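Long-range contacts in devB protein (Vibrio cholerae O1 biovar eltor str. N16961, PDB 1Y89), which is of unknown function but probably acts on a phosphorylated sugar, most likely as a 6-phosphogluconolactonase: residues Lys15-Asp20 with Lys42-Leu47; Ile33-Gly38 with Leu62-Gly67; Arg186-Val191 with Glu226-Ser231. All coordinates share one frame; numbering follows the deposited sequence.

Overall arrangement
From the N terminus come helix 10-25, strand 31-35, helix 39-48 and, after the short helix 53-56, strand 62-70. Interaction 1 closes the loop from helix 10-25 to helix 39-48, and interaction 2, opening inside that loop, closes the one from strand 31-35 to strand 62-70, so the two cross. They also touch in space, Phe45 of the second helix resting on Leu35 of the first strand. Interaction 3 comes later in series, closing the loop from strand 186-191 to strand 224-230 in the same mixed sheet that holds interaction 2, with centres about 15 Å apart. Helix 10-25 bridges the two regions: Leu17 packs on Tyr228 and Leu190, and Asp20 forms a salt bridge with Arg186.

Interaction 1: residues Lys15-Asp20 with Lys42-Leu47; sequences KSLADD and KMLFKL. With PE5 (3,6,9,12,15,18,21,24-octaoxahexacosan-1-ol), chain F.
Leu44 reaches from helix 39-48 toward the Leu17-Ala18 step of helix 10-25. Its CB carries CG anti to the backbone N (chi1 177°), and from CG the CD1 branch does the touching: this methyl lies 3.9 Å from Leu17 CB and equally near the backbone N of Ala18. One turn on, Leu47 has the same first torsion and uses its CD2 branch. That methyl sits 3.6 Å from Ala18 CB and 3.7 Å from Lys15 CA, so it meets the helix at backbone level and not at the lysine's ammonium end. Lys15 instead turns its NZ to the syn lone pair of Asp19 OD2, 3.0 Å away, in a salt bridge within its own helix. The short-segment axes approach to 9.6 Å at a crossing angle of -54°, and Ala18, whose CA is 6.9 Å from Leu44 CA, marks the close point. Both helices pack on strand 134-137, Leu17 on Trp134 and Leu44 on Leu136. Away from the helix-helix contact, PE5 C4 lies 3.7 Å from Asp20 CG. With no hydrogen bond between the segments and leucine methyls meeting CB, CA and backbone atoms, the helices are joined here by dispersion and burial of apolar surface.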
loop_
_atom_site.group_PDB
_atom_site.type_symbol
_atom_site.label_atom_id
_atom_site.label_comp_id
_atom_site.label_asym_id
_atom_site.label_seq_id
_atom_site.Cartn_x
_atom_site.Cartn_y
_atom_site.Cartn_z
ATOM N N LYS A 15 12.072 -5.096 -5.447
ATOM C CA LYS A 15 12.303 -5.606 -4.090
ATOM C C LYS A 15 10.976 -5.823 -3.366
ATOM O O LYS A 15 10.773 -6.856 -2.744
ATOM C CB LYS A 15 13.182 -4.616 -3.310
ATOM C CG LYS A 15 13.451 -4.977 -1.810
ATOM C CD LYS A 15 14.260 -6.277 -1.748
ATOM C CE LYS A 15 14.890 -6.602 -0.351
ATOM N NZ LYS A 15 14.035 -6.222 0.827
ATOM N N SER A 16 10.073 -4.841 -3.438
ATOM C CA SER A 16 8.769 -4.967 -2.788
ATOM C C SER A 16 8.017 -6.176 -3.358
ATOM O O SER A 16 7.451 -6.990 -2.607
ATOM C CB SER A 16 7.954 -3.685 -2.995
ATOM O OG SER A 16 6.713 -3.816 -2.352
ATOM N N LEU A 17 8.060 -6.337 -4.682
ATOM C CA LEU A 17 7.375 -7.457 -5.313
ATOM C C LEU A 17 7.975 -8.822 -4.912
ATOM O O LEU A 17 7.237 -9.791 -4.684
ATOM C CB LEU A 17 7.417 -7.289 -6.830
ATOM C CG LEU A 17 6.707 -6.046 -7.385
ATOM C CD1 LEU A 17 7.064 -5.848 -8.881
ATOM C CD2 LEU A 17 5.158 -6.129 -7.208
ATOM N N ALA A 18 9.303 -8.886 -4.844
ATOM C CA ALA A 18 9.994 -10.135 -4.520
ATOM C C ALA A 18 9.708 -10.489 -3.054
ATOM O O ALA A 18 9.538 -11.670 -2.703
ATOM C CB ALA A 18 11.506 -9.959 -4.730
ATOM N N ASP A 19 9.659 -9.469 -2.192
ATOM C CA ASP A 19 9.323 -9.757 -0.775
ATOM C C ASP A 19 7.926 -10.347 -0.670
ATOM O O ASP A 19 7.709 -11.277 0.117
ATOM C CB ASP A 19 9.473 -8.541 0.124
ATOM C CG ASP A 19 10.942 -8.129 0.305
ATOM O OD1 ASP A 19 11.845 -8.975 0.084
ATOM O OD2 ASP A 19 11.172 -6.974 0.680
ATOM N N ASP A 20 6.995 -9.837 -1.470
ATOM C CA ASP A 20 5.624 -10.372 -1.459
ATOM C C ASP A 20 5.621 -11.805 -2.002
ATOM O O ASP A 20 4.957 -12.670 -1.444
ATOM C CB ASP A 20 4.699 -9.490 -2.315
ATOM C CG ASP A 20 4.213 -8.260 -1.580
ATOM O OD1 ASP A 20 4.584 -8.065 -0.407
ATOM O OD2 ASP A 20 3.462 -7.468 -2.173
ATOM N N LYS A 42 11.071 -8.460 -16.193
ATOM C CA LYS A 42 12.494 -8.795 -16.452
ATOM C C LYS A 42 13.349 -8.574 -15.213
ATOM O O LYS A 42 14.060 -9.469 -14.757
ATOM C CB LYS A 42 13.051 -7.916 -17.603
ATOM C CG LYS A 42 14.525 -7.452 -17.485
ATOM C CD LYS A 42 14.722 -5.912 -17.680
ATOM C CE LYS A 42 16.178 -5.536 -17.684
ATOM N NZ LYS A 42 16.645 -4.939 -16.403
HETATM N N MSE A 43 13.288 -7.350 -14.694
HETATM C CA MSE A 43 14.005 -6.987 -13.471
HETATM C C MSE A 43 13.604 -7.867 -12.289
HETATM O O MSE A 43 14.459 -8.311 -11.522
HETATM C CB MSE A 43 13.730 -5.536 -13.126
HETATM C CG MSE A 43 14.354 -4.576 -14.100
HETATM SE SE MSE A 43 14.186 -2.750 -13.327
HETATM C CE MSE A 43 15.122 -3.054 -11.567
ATOM N N LEU A 44 12.299 -8.107 -12.136
ATOM C CA LEU A 44 11.806 -8.984 -11.083
ATOM C C LEU A 44 12.381 -10.395 -11.195
ATOM O O LEU A 44 12.868 -10.937 -10.214
ATOM C CB LEU A 44 10.264 -9.023 -11.049
ATOM C CG LEU A 44 9.620 -9.963 -10.017
ATOM C CD1 LEU A 44 10.042 -9.588 -8.559
ATOM C CD2 LEU A 44 8.111 -9.903 -10.190
ATOM N N PHE A 45 12.373 -10.978 -12.396
ATOM C CA PHE A 45 12.917 -12.332 -12.589
ATOM C C PHE A 45 14.387 -12.426 -12.193
ATOM O O PHE A 45 14.810 -13.406 -11.587
ATOM C CB PHE A 45 12.776 -12.766 -14.073
ATOM C CG PHE A 45 11.333 -12.754 -14.577
ATOM C CD1 PHE A 45 10.282 -13.058 -13.720
ATOM C CD2 PHE A 45 11.053 -12.476 -15.916
ATOM C CE1 PHE A 45 8.943 -13.050 -14.172
ATOM C CE2 PHE A 45 9.728 -12.465 -16.379
ATOM C CZ PHE A 45 8.672 -12.770 -15.507
ATOM N N LYS A 46 15.180 -11.427 -12.574
ATOM C CA LYS A 46 16.590 -11.418 -12.191
ATOM C C LYS A 46 16.740 -11.380 -10.678
ATOM O O LYS A 46 17.617 -12.031 -10.114
ATOM C CB LYS A 46 17.346 -10.255 -12.875
ATOM C CG LYS A 46 17.375 -10.431 -14.438
ATOM C CD LYS A 46 18.284 -9.425 -15.130
ATOM C CE LYS A 46 17.629 -8.063 -15.177
ATOM N NZ LYS A 46 18.561 -6.994 -15.690
ATOM N N LEU A 47 15.908 -10.580 -10.022
ATOM C CA LEU A 47 15.973 -10.508 -8.570
ATOM C C LEU A 47 15.533 -11.838 -7.922
ATOM O O LEU A 47 16.162 -12.334 -6.967
ATOM C CB LEU A 47 15.141 -9.325 -8.044
ATOM C CG LEU A 47 15.088 -9.170 -6.509
ATOM C CD1 LEU A 47 16.511 -9.036 -5.863
ATOM C CD2 LEU A 47 14.221 -8.003 -6.078
HETATM O O1 PE5 F . 1.047 -13.494 4.266
HETATM C C1 PE5 F . 0.507 -13.326 2.948
HETATM C C2 PE5 F . 1.612 -12.964 1.964
HETATM O O2 PE5 F . 1.160 -11.971 1.044
HETATM C C3 PE5 F . 2.079 -10.917 0.801
HETATM C C4 PE5 F . 1.340 -9.861 0.016
HETATM O O3 PE5 F . 0.814 -8.873 0.893
#

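Interaction 2: residues Ile33-Gly38 with Leu62-Gly67; sequences ISLSGG and LHFWWG
The indole of Trp66 has Leu35 CB over one face, in a CH-pi contact 4.2 Å from the centroid of its five-membered ring and 19° off the normal. Farther along the same indole, Leu35 CD1 meets CZ2. Trp65 presents an edge instead, with Ile33 O near the ring plane beside CD1; its ring stacks on His100, and NE1 bonds to His32. The Phe64 ring is approached obliquely by Leu35 CD1, 3.7 Å from its CD1 atom, and by Ile33 CB. Ile33 and Phe64 lie side by side pointing the same way, and Ile33 CD1 continues to Leu62 CD2. Ile33, Leu35, Phe64 and Trp66 thus share one face of the sheet, Ser34 and Trp65 the other. The strands are parallel neighbours linked through helices 39-48 and 53-56, a beta-alpha-beta crossover of the Rossmann-like sheet, and their short axes diverge by 40°. Ile33 N donates to His63 O at 2.8 Å, and Trp65 N to Ile33 O at the same length. Leu35 N then reaches Trp65 O at 2.7 Å, and Gly67 N closes the ladder on Leu35 O at 3.0 Å, from above the carbonyl plane. Ser34 OG lies beside Gly67 N at an angle too poor for a bond and pairs instead with Lys176. Beyond the ladder, one water accepts from Trp66 NE1 at 2.9 Å and donates to Ser36 O.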
loop_
_atom_site.group_PDB
_atom_site.type_symbol
_atom_site.label_atom_id
_atom_site.label_comp_id
_atom_site.label_asym_id
_atom_site.label_seq_id
_atom_site.Cartn_x
_atom_site.Cartn_y
_atom_site.Cartn_z
ATOM N N ILE A 33 -0.331 -17.026 -9.524
ATOM C CA ILE A 33 0.221 -15.733 -9.894
ATOM C C ILE A 33 0.248 -15.623 -11.422
ATOM O O ILE A 33 0.693 -16.535 -12.117
ATOM C CB ILE A 33 1.620 -15.506 -9.280
ATOM C CG1 ILE A 33 1.494 -15.567 -7.726
ATOM C CG2 ILE A 33 2.250 -14.119 -9.772
ATOM C CD1 ILE A 33 2.766 -15.785 -7.028
ATOM N N SER A 34 -0.258 -14.505 -11.925
ATOM C CA SER A 34 -0.245 -14.245 -13.363
ATOM C C SER A 34 0.879 -13.238 -13.715
ATOM O O SER A 34 0.942 -12.129 -13.146
ATOM C CB SER A 34 -1.602 -13.721 -13.804
ATOM O OG SER A 34 -1.554 -13.358 -15.182
ATOM N N LEU A 35 1.726 -13.610 -14.678
ATOM C CA LEU A 35 2.894 -12.810 -15.043
ATOM C C LEU A 35 2.698 -12.072 -16.351
ATOM O O LEU A 35 2.194 -12.646 -17.303
ATOM C CB LEU A 35 4.119 -13.715 -15.184
ATOM C CG LEU A 35 4.571 -14.490 -13.932
ATOM C CD1 LEU A 35 5.759 -15.384 -14.268
ATOM C CD2 LEU A 35 4.973 -13.487 -12.811
ATOM N N SER A 36 3.141 -10.812 -16.383
ATOM C CA SER A 36 3.259 -10.024 -17.605
ATOM C C SER A 36 4.724 -10.148 -18.054
ATOM O O SER A 36 5.577 -10.649 -17.291
ATOM C CB SER A 36 2.894 -8.558 -17.310
ATOM O OG SER A 36 3.587 -8.147 -16.150
ATOM N N GLY A 37 5.004 -9.696 -19.280
ATOM C CA GLY A 37 6.356 -9.615 -19.772
ATOM C C GLY A 37 6.772 -8.148 -19.840
ATOM O O GLY A 37 6.015 -7.247 -19.486
ATOM N N GLY A 38 7.971 -7.891 -20.295
ATOM C CA GLY A 38 8.415 -6.488 -20.311
ATOM C C GLY A 38 9.494 -6.195 -19.301
ATOM O O GLY A 38 9.957 -7.110 -18.604
ATOM N N LEU A 62 4.086 -21.947 -5.374
ATOM C CA LEU A 62 3.714 -20.897 -6.347
ATOM C C LEU A 62 3.373 -21.511 -7.691
ATOM O O LEU A 62 4.022 -22.443 -8.124
ATOM C CB LEU A 62 4.858 -19.867 -6.515
ATOM C CG LEU A 62 5.380 -19.123 -5.283
ATOM C CD1 LEU A 62 6.375 -18.031 -5.660
ATOM C CD2 LEU A 62 4.240 -18.530 -4.474
ATOM N N HIS A 63 2.325 -20.999 -8.336
ATOM C CA HIS A 63 1.955 -21.415 -9.679
ATOM C C HIS A 63 1.982 -20.206 -10.579
ATOM O O HIS A 63 1.352 -19.192 -10.268
ATOM C CB HIS A 63 0.545 -22.054 -9.671
ATOM C CG HIS A 63 0.521 -23.381 -8.982
ATOM N ND1 HIS A 63 0.475 -24.575 -9.666
ATOM C CD2 HIS A 63 0.656 -23.701 -7.668
ATOM C CE1 HIS A 63 0.504 -25.577 -8.799
ATOM N NE2 HIS A 63 0.623 -25.072 -7.580
ATOM N N PHE A 64 2.730 -20.289 -11.668
ATOM C CA PHE A 64 2.837 -19.156 -12.578
ATOM C C PHE A 64 2.044 -19.391 -13.830
ATOM O O PHE A 64 2.142 -20.465 -14.455
ATOM C CB PHE A 64 4.305 -18.853 -12.952
ATOM C CG PHE A 64 5.093 -18.288 -11.819
ATOM C CD1 PHE A 64 4.671 -17.136 -11.162
ATOM C CD2 PHE A 64 6.248 -18.902 -11.399
ATOM C CE1 PHE A 64 5.418 -16.597 -10.086
ATOM C CE2 PHE A 64 6.994 -18.376 -10.325
ATOM C CZ PHE A 64 6.570 -17.223 -9.672
ATOM N N TRP A 65 1.280 -18.353 -14.178
ATOM C CA TRP A 65 0.486 -18.321 -15.398
ATOM C C TRP A 65 0.860 -17.001 -16.068
ATOM O O TRP A 65 1.596 -16.215 -15.470
ATOM C CB TRP A 65 -1.009 -18.328 -15.082
ATOM C CG TRP A 65 -1.461 -19.489 -14.237
ATOM C CD1 TRP A 65 -1.286 -19.632 -12.872
ATOM C CD2 TRP A 65 -2.190 -20.628 -14.673
ATOM N NE1 TRP A 65 -1.849 -20.821 -12.448
ATOM C CE2 TRP A 65 -2.437 -21.433 -13.527
ATOM C CE3 TRP A 65 -2.685 -21.045 -15.916
ATOM C CZ2 TRP A 65 -3.120 -22.634 -13.593
ATOM C CZ3 TRP A 65 -3.377 -22.250 -15.983
ATOM C CH2 TRP A 65 -3.586 -23.033 -14.819
ATOM N N TRP A 66 0.385 -16.797 -17.294
ATOM C CA TRP A 66 0.621 -15.576 -18.063
ATOM C C TRP A 66 -0.652 -14.808 -18.332
ATOM O O TRP A 66 -1.667 -15.420 -18.731
ATOM C CB TRP A 66 1.394 -15.891 -19.364
ATOM C CG TRP A 66 2.861 -15.959 -19.029
ATOM C CD1 TRP A 66 3.792 -14.959 -19.166
ATOM C CD2 TRP A 66 3.529 -17.050 -18.399
ATOM N NE1 TRP A 66 4.995 -15.377 -18.669
ATOM C CE2 TRP A 66 4.860 -16.652 -18.178
ATOM C CE3 TRP A 66 3.119 -18.337 -17.979
ATOM C CZ2 TRP A 66 5.820 -17.508 -17.590
ATOM C CZ3 TRP A 66 4.064 -19.184 -17.382
ATOM C CH2 TRP A 66 5.388 -18.758 -17.173
ATOM N N GLY A 67 -0.619 -13.483 -18.096
ATOM C CA GLY A 67 -1.788 -12.654 -18.469
ATOM C C GLY A 67 -1.929 -12.609 -19.998
ATOM O O GLY A 67 -3.016 -12.435 -20.552
HETATM O O HOH W 1 6.599 -12.983 -18.415
#

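Interaction 3: residues Arg186-Val191 with Glu226-Ser231; sequences RISYLV and EWYLDS
Tyr189 overlaps the six-membered ring of Trp227 in an offset stack, centroids 4.5 Å apart and planes at 26°. Its CD2 lies over the indole face, 3.6 Å from Trp227 CZ2, while its CB makes a CH-pi contact over the same ring. The two lie side by side, bridged as a parallel pair on one face of the sheet, with each CG anti to its carbonyl carbon (chi1 -68° in both). Val191 CG2 extends this apolar face at Trp227 CE3. The other face is polar at one end. Arg186, extended from CG to NE, brings two nitrogens to one oxygen: NE donates to Glu226 OE1 at 2.8 Å from above the carboxylate plane, and NH2 reaches OE1 at 3.1 Å on its syn lone pair. Ser188 OG takes the anti lone pair of OE1 at 2.6 Å, and a weak bond runs from Arg186 NH2 to Tyr228 OH. Between the faces, parallel strands 186-191 and 224-230 exchange backbone bonds, such as Tyr228 N to Tyr189 O at 2.8 Å. Asp20 OD2 of helix 10-25 makes a salt bridge to the same NH2, and Asn3 binds Glu226 OE2. Three donors on one buried oxygen, with two carboxylates around the guanidinium, would be expected to keep Glu226 ionised and Arg186 fixed in rotation.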
loop_
_atom_site.group_PDB
_atom_site.type_symbol
_atom_site.label_atom_id
_atom_site.label_comp_id
_atom_site.label_asym_id
_atom_site.label_seq_id
_atom_site.Cartn_x
_atom_site.Cartn_y
_atom_site.Cartn_z
ATOM N N ARG A 186 -6.116 -9.478 -6.344
ATOM C CA ARG A 186 -5.121 -8.415 -6.340
ATOM C C ARG A 186 -4.546 -8.293 -7.731
ATOM O O ARG A 186 -4.088 -9.298 -8.301
ATOM C CB ARG A 186 -4.015 -8.747 -5.326
ATOM C CG ARG A 186 -2.852 -7.714 -5.316
ATOM C CD ARG A 186 -1.762 -8.205 -4.368
ATOM N NE ARG A 186 -0.663 -7.225 -4.273
ATOM C CZ ARG A 186 0.514 -7.464 -3.718
ATOM N NH1 ARG A 186 0.784 -8.669 -3.194
ATOM N NH2 ARG A 186 1.432 -6.495 -3.709
ATOM N N ILE A 187 -4.595 -7.091 -8.313
ATOM C CA ILE A 187 -3.917 -6.863 -9.581
ATOM C C ILE A 187 -3.042 -5.640 -9.388
ATOM O O ILE A 187 -3.410 -4.722 -8.655
ATOM C CB ILE A 187 -4.905 -6.701 -10.803
ATOM C CG1 ILE A 187 -5.631 -5.338 -10.750
ATOM C CG2 ILE A 187 -5.963 -7.877 -10.842
ATOM C CD1 ILE A 187 -6.613 -5.068 -11.981
ATOM N N SER A 188 -1.881 -5.646 -10.033
ATOM C CA SER A 188 -0.873 -4.634 -9.771
ATOM C C SER A 188 -0.295 -4.189 -11.084
ATOM O O SER A 188 0.397 -4.970 -11.736
ATOM C CB SER A 188 0.274 -5.172 -8.872
ATOM O OG SER A 188 -0.215 -5.797 -7.689
ATOM N N TYR A 189 -0.584 -2.946 -11.453
ATOM C CA TYR A 189 -0.034 -2.347 -12.670
ATOM C C TYR A 189 1.355 -1.801 -12.364
ATOM O O TYR A 189 1.498 -0.976 -11.455
ATOM C CB TYR A 189 -0.921 -1.202 -13.145
ATOM C CG TYR A 189 -2.272 -1.650 -13.654
ATOM C CD1 TYR A 189 -2.390 -2.234 -14.923
ATOM C CD2 TYR A 189 -3.445 -1.449 -12.885
ATOM C CE1 TYR A 189 -3.607 -2.642 -15.425
ATOM C CE2 TYR A 189 -4.704 -1.866 -13.368
ATOM C CZ TYR A 189 -4.770 -2.443 -14.646
ATOM O OH TYR A 189 -5.974 -2.863 -15.172
ATOM N N LEU A 190 2.367 -2.318 -13.065
ATOM C CA LEU A 190 3.763 -2.020 -12.759
ATOM C C LEU A 190 4.201 -1.052 -13.849
ATOM O O LEU A 190 4.361 -1.436 -15.019
ATOM C CB LEU A 190 4.621 -3.294 -12.779
ATOM C CG LEU A 190 4.096 -4.465 -11.926
ATOM C CD1 LEU A 190 5.083 -5.676 -12.019
ATOM C CD2 LEU A 190 3.839 -4.016 -10.444
ATOM N N VAL A 191 4.360 0.220 -13.460
ATOM C CA VAL A 191 4.468 1.295 -14.460
ATOM C C VAL A 191 5.658 2.156 -14.096
ATOM O O VAL A 191 5.538 3.031 -13.241
ATOM C CB VAL A 191 3.188 2.153 -14.507
ATOM C CG1 VAL A 191 3.269 3.163 -15.654
ATOM C CG2 VAL A 191 1.948 1.251 -14.689
ATOM N N GLU A 226 -3.718 -2.164 -7.674
ATOM C CA GLU A 226 -2.546 -1.388 -7.294
ATOM C C GLU A 226 -1.877 -0.768 -8.486
ATOM O O GLU A 226 -1.841 -1.361 -9.585
ATOM C CB GLU A 226 -1.521 -2.286 -6.596
ATOM C CG GLU A 226 -2.113 -3.002 -5.427
ATOM C CD GLU A 226 -1.137 -3.893 -4.718
ATOM O OE1 GLU A 226 -0.447 -4.711 -5.378
ATOM O OE2 GLU A 226 -1.080 -3.764 -3.484
ATOM N N TRP A 227 -1.275 0.387 -8.239
ATOM C CA TRP A 227 -0.396 1.034 -9.183
ATOM C C TRP A 227 0.973 1.180 -8.519
ATOM O O TRP A 227 1.095 1.840 -7.472
ATOM C CB TRP A 227 -0.960 2.419 -9.562
ATOM C CG TRP A 227 -2.243 2.281 -10.354
ATOM C CD1 TRP A 227 -3.485 2.044 -9.874
ATOM C CD2 TRP A 227 -2.348 2.286 -11.770
ATOM N NE1 TRP A 227 -4.387 1.930 -10.923
ATOM C CE2 TRP A 227 -3.703 2.084 -12.095
ATOM C CE3 TRP A 227 -1.424 2.475 -12.802
ATOM C CZ2 TRP A 227 -4.162 2.054 -13.415
ATOM C CZ3 TRP A 227 -1.889 2.446 -14.127
ATOM C CH2 TRP A 227 -3.237 2.228 -14.410
ATOM N N TYR A 228 1.988 0.544 -9.095
ATOM C CA TYR A 228 3.367 0.626 -8.575
ATOM C C TYR A 228 4.132 1.546 -9.524
ATOM O O TYR A 228 4.292 1.205 -10.699
ATOM C CB TYR A 228 4.042 -0.760 -8.622
ATOM C CG TYR A 228 3.714 -1.672 -7.448
ATOM C CD1 TYR A 228 2.406 -2.030 -7.165
ATOM C CD2 TYR A 228 4.716 -2.177 -6.633
ATOM C CE1 TYR A 228 2.113 -2.839 -6.076
ATOM C CE2 TYR A 228 4.442 -2.986 -5.549
ATOM C CZ TYR A 228 3.130 -3.307 -5.269
ATOM O OH TYR A 228 2.837 -4.072 -4.169
ATOM N N LEU A 229 4.582 2.705 -9.045
ATOM C CA LEU A 229 5.316 3.616 -9.915
ATOM C C LEU A 229 6.684 3.883 -9.314
ATOM O O LEU A 229 6.869 3.748 -8.100
ATOM C CB LEU A 229 4.595 4.976 -10.014
ATOM C CG LEU A 229 3.100 5.051 -10.375
ATOM C CD1 LEU A 229 2.721 6.510 -10.554
ATOM C CD2 LEU A 229 2.685 4.264 -11.574
ATOM N N ASP A 230 7.626 4.300 -10.155
ATOM C CA ASP A 230 8.820 4.929 -9.640
ATOM C C ASP A 230 8.678 6.434 -9.786
ATOM O O ASP A 230 7.692 6.912 -10.378
ATOM C CB ASP A 230 10.105 4.373 -10.296
ATOM C CG ASP A 230 10.167 4.598 -11.805
ATOM O OD1 ASP A 230 9.182 5.042 -12.433
ATOM O OD2 ASP A 230 11.239 4.306 -12.376
ATOM N N SER A 231 9.627 7.180 -9.209
ATOM C CA SER A 231 9.592 8.623 -9.234
ATOM C C SER A 231 9.467 9.121 -10.657
ATOM O O SER A 231 8.678 10.036 -10.923
ATOM C CB SER A 231 10.873 9.200 -8.592
ATOM O OG SER A 231 10.793 8.969 -7.201
#